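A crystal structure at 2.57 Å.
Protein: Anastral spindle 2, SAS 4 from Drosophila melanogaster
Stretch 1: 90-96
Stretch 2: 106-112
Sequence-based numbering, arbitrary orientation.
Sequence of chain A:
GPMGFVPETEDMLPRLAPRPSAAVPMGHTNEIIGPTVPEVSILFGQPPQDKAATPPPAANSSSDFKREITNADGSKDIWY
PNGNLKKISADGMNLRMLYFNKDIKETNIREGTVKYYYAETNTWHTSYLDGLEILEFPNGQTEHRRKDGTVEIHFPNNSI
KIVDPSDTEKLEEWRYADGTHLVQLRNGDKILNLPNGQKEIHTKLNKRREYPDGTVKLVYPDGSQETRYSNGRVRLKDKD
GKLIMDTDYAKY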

ATOM      1  N   ALA A  90      23.947   2.713 -12.825  1.00 58.91           N
ATOM      2  CA  ALA A  90      24.703   3.154 -14.008  1.00 59.19           C
ATOM      3  C   ALA A  90      23.807   3.594 -15.183  1.00 64.79           C
ATOM      4  O   ALA A  90      24.119   4.573 -15.863  1.00 64.19           O
ATOM      5  CB  ALA A  90      25.660   2.057 -14.450  1.00 59.85           C
ATOM      6  N   ASP A  91      22.681   2.884 -15.380  1.00 62.72           N
ATOM      7  CA  ASP A  91      21.672   3.126 -16.414  1.00 63.12           C
ATOM      8  C   ASP A  91      20.715   4.281 -16.070  1.00 66.48           C
ATOM      9  O   ASP A  91      20.093   4.853 -16.971  1.00 65.86           O
ATOM     10  CB  ASP A  91      20.878   1.832 -16.688  1.00 65.69           C
ATOM     11  CG  ASP A  91      20.607   0.999 -15.444  1.00 80.91           C
ATOM     12  OD1 ASP A  91      19.682   1.352 -14.680  1.00 81.63           O
ATOM     13  OD2 ASP A  91      21.327  -0.001 -15.232  1.00 89.10           O
ATOM     14  N   GLY A  92      20.607   4.598 -14.778  1.00 62.77           N
ATOM     15  CA  GLY A  92      19.738   5.651 -14.259  1.00 62.25           C
ATOM     16  C   GLY A  92      18.275   5.258 -14.202  1.00 65.57           C
ATOM     17  O   GLY A  92      17.402   6.131 -14.235  1.00 65.36           O
ATOM     18  N   MET A  93      17.996   3.940 -14.108  1.00 61.44           N
ATOM     19  CA  MET A  93      16.644   3.367 -14.062  1.00 60.80           C
ATOM     20  C   MET A  93      16.246   2.953 -12.644  1.00 64.59           C
ATOM     21  O   MET A  93      15.067   3.040 -12.295  1.00 63.80           O
ATOM     22  CB  MET A  93      16.508   2.168 -15.025  1.00 62.92           C
ATOM     23  CG  MET A  93      16.866   2.483 -16.464  1.00 66.32           C
ATOM     24  SD  MET A  93      15.706   3.598 -17.285  1.00 70.45           S
ATOM     25  CE  MET A  93      14.509   2.434 -17.889  1.00 67.13           C
ATOM     26  N   ASN A  94      17.225   2.494 -11.837  1.00 61.50           N
ATOM     27  CA  ASN A  94      17.021   2.078 -10.450  1.00 61.52           C
ATOM     28  C   ASN A  94      17.681   3.062  -9.468  1.00 65.70           C
ATOM     29  O   ASN A  94      18.904   3.232  -9.470  1.00 65.56           O
ATOM     30  CB  ASN A  94      17.496   0.641 -10.231  1.00 63.37           C
ATOM     31  CG  ASN A  94      16.617  -0.395 -10.899  1.00 92.03           C
ATOM     32  OD1 ASN A  94      16.372  -0.363 -12.112  1.00 89.41           O
ATOM     33  ND2 ASN A  94      16.137  -1.351 -10.120  1.00 83.59           N
ATOM     34  N   LEU A  95      16.851   3.729  -8.654  1.00 61.76           N
ATOM     35  CA  LEU A  95      17.282   4.724  -7.669  1.00 61.21           C
ATOM     36  C   LEU A  95      16.876   4.302  -6.260  1.00 64.60           C
ATOM     37  O   LEU A  95      15.846   3.646  -6.100  1.00 64.11           O
ATOM     38  CB  LEU A  95      16.647   6.095  -7.979  1.00 61.19           C
ATOM     39  CG  LEU A  95      16.952   6.721  -9.339  1.00 66.00           C
ATOM     40  CD1 LEU A  95      15.808   6.498 -10.311  1.00 66.24           C
ATOM     41  CD2 LEU A  95      17.194   8.205  -9.202  1.00 68.48           C
ATOM     42  N   ARG A  96      17.673   4.680  -5.238  1.00 60.79           N
ATOM     43  CA  ARG A  96      17.338   4.407  -3.838  1.00 60.47           C
ATOM     44  C   ARG A  96      17.869   5.506  -2.905  1.00 63.79           C
ATOM     45  O   ARG A  96      19.066   5.798  -2.888  1.00 63.40           O
ATOM     46  CB  ARG A  96      17.707   2.982  -3.363  1.00 60.74           C
ATOM     47  CG  ARG A  96      19.185   2.609  -3.317  1.00 74.14           C
ATOM     48  CD  ARG A  96      19.375   1.197  -2.782  1.00 87.82           C
ATOM     49  NE  ARG A  96      18.914   1.058  -1.396  1.00 98.93           N
ATOM     50  CZ  ARG A  96      18.647  -0.102  -0.803  1.00113.62           C
ATOM     51  NH1 ARG A  96      18.783  -1.244  -1.465  1.00102.60           N
ATOM     52  NH2 ARG A  96      18.235  -0.128   0.458  1.00 99.47           N
ATOM     53  N   GLU A 106      12.805   3.435  -2.920  1.00 53.34           N
ATOM     54  CA  GLU A 106      13.251   2.761  -4.148  1.00 53.13           C
ATOM     55  C   GLU A 106      12.419   3.188  -5.359  1.00 56.38           C
ATOM     56  O   GLU A 106      11.197   3.075  -5.328  1.00 56.14           O
ATOM     57  CB  GLU A 106      13.204   1.232  -3.986  1.00 54.60           C
ATOM     58  CG  GLU A 106      14.366   0.650  -3.193  1.00 66.78           C
ATOM     59  CD  GLU A 106      14.292  -0.833  -2.870  1.00 91.39           C
ATOM     60  OE1 GLU A 106      13.509  -1.559  -3.526  1.00 88.98           O
ATOM     61  OE2 GLU A 106      15.039  -1.274  -1.966  1.00 85.83           O
ATOM     62  N   THR A 107      13.082   3.683  -6.418  1.00 52.77           N
ATOM     63  CA  THR A 107      12.435   4.117  -7.661  1.00 52.38           C
ATOM     64  C   THR A 107      12.926   3.248  -8.819  1.00 56.26           C
ATOM     65  O   THR A 107      14.074   3.377  -9.245  1.00 55.64           O
ATOM     66  CB  THR A 107      12.624   5.631  -7.900  1.00 59.32           C
ATOM     67  OG1 THR A 107      12.251   6.350  -6.725  1.00 60.13           O
ATOM     68  CG2 THR A 107      11.819   6.146  -9.091  1.00 56.14           C
ATOM     69  N   ASN A 108      12.055   2.340  -9.297  1.00 53.18           N
ATOM     70  CA  ASN A 108      12.327   1.424 -10.404  1.00 52.93           C
ATOM     71  C   ASN A 108      11.584   1.944 -11.638  1.00 56.73           C
ATOM     72  O   ASN A 108      10.360   1.826 -11.711  1.00 56.21           O
ATOM     73  CB  ASN A 108      11.873  -0.001 -10.054  1.00 55.73           C
ATOM     74  CG  ASN A 108      12.295  -0.482  -8.686  1.00 86.04           C
ATOM     75  OD1 ASN A 108      11.665  -0.168  -7.665  1.00 79.65           O
ATOM     76  ND2 ASN A 108      13.350  -1.280  -8.640  1.00 80.36           N
ATOM     77  N   ILE A 109      12.315   2.570 -12.577  1.00 53.61           N
ATOM     78  CA  ILE A 109      11.748   3.146 -13.803  1.00 53.48           C
ATOM     79  C   ILE A 109      11.348   2.035 -14.791  1.00 56.80           C
ATOM     80  O   ILE A 109      10.362   2.192 -15.516  1.00 56.65           O
ATOM     81  CB  ILE A 109      12.688   4.237 -14.415  1.00 56.70           C
ATOM     82  CG1 ILE A 109      12.841   5.429 -13.438  1.00 56.99           C
ATOM     83  CG2 ILE A 109      12.200   4.728 -15.795  1.00 57.88           C
ATOM     84  CD1 ILE A 109      14.048   6.327 -13.669  1.00 65.28           C
ATOM     85  N   ARG A 110      12.080   0.903 -14.782  1.00 52.56           N
ATOM     86  CA  ARG A 110      11.786  -0.239 -15.654  1.00 52.18           C
ATOM     87  C   ARG A 110      10.502  -0.956 -15.232  1.00 55.89           C
ATOM     88  O   ARG A 110       9.711  -1.356 -16.090  1.00 55.48           O
ATOM     89  CB  ARG A 110      12.970  -1.216 -15.707  1.00 51.51           C
ATOM     90  CG  ARG A 110      13.704  -1.181 -17.034  1.00 57.75           C
ATOM     91  CD  ARG A 110      14.806  -2.212 -17.100  1.00 61.25           C
ATOM     92  NE  ARG A 110      16.052  -1.744 -16.493  1.00 65.70           N
ATOM     93  CZ  ARG A 110      17.019  -1.112 -17.150  1.00 74.89           C
ATOM     94  NH1 ARG A 110      16.887  -0.841 -18.443  1.00 54.05           N
ATOM     95  NH2 ARG A 110      18.125  -0.746 -16.520  1.00 66.86           N
ATOM     96  N   GLU A 111      10.290  -1.092 -13.914  1.00 52.41           N
ATOM     97  CA  GLU A 111       9.112  -1.748 -13.341  1.00 52.06           C
ATOM     98  C   GLU A 111       7.965  -0.754 -13.065  1.00 55.21           C
ATOM     99  O   GLU A 111       6.855  -1.183 -12.749  1.00 54.81           O
ATOM    100  CB  GLU A 111       9.482  -2.533 -12.064  1.00 53.51           C
ATOM    101  CG  GLU A 111      10.542  -3.608 -12.261  1.00 64.57           C
ATOM    102  CD  GLU A 111      11.968  -3.198 -11.934  1.00 94.87           C
ATOM    103  OE1 GLU A 111      12.444  -2.174 -12.476  1.00 91.43           O
ATOM    104  OE2 GLU A 111      12.626  -3.932 -11.162  1.00 95.47           O
ATOM    105  N   GLY A 112       8.246   0.548 -13.196  1.00 51.50           N
ATOM    106  CA  GLY A 112       7.293   1.631 -12.952  1.00 51.21           C
ATOM    107  C   GLY A 112       6.778   1.645 -11.524  1.00 54.82           C
ATOM    108  O   GLY A 112       5.581   1.830 -11.298  1.00 54.60           O
TER

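How does Glu106 meet the opposing strand? It pairs with Arg96 in antiparallel register, both side chains on the same face of the sheet. Glu106 OE2 lies 3.8 Å from Arg96 NH1, a long salt bridge; the oxygen sits over one face of the guanidinium, so the attraction is between charges, with no N-H directed at it. Glu106 CA also makes a CA-H...O contact with Leu95 O, at 3.4 Å.

What holds the strands in register? Thr107 and Leu95 form a hydrogen-bonded pair: Thr107 N donates to Leu95 O at 2.8 Å, and Leu95 N to Thr107 O at 2.9 Å, both nearly straight. Their side chains share the other face, CB to CB 4.1 Å. Asn108 then pairs with Asn94 without backbone bonds between them, their side chains back on the face of Arg96 and Glu106.

What follows the paired strands? Ile109 N donates to Met93 O at 2.8 Å, extending the ladder just beyond the strands. The Ile109 side chain reaches two apolar neighbours: its CD1 lies 3.8 Å from Leu95 CD1, its CG2 3.9 Å from Met93 CE.

How does Arg110 close the contact? Its NH2 forms a salt bridge with Asp91 OD1 at 3.2 Å, while Met93 CG covers one guanidinium face. Asp91 OD1 also accepts from Met93 N at 3.1 Å.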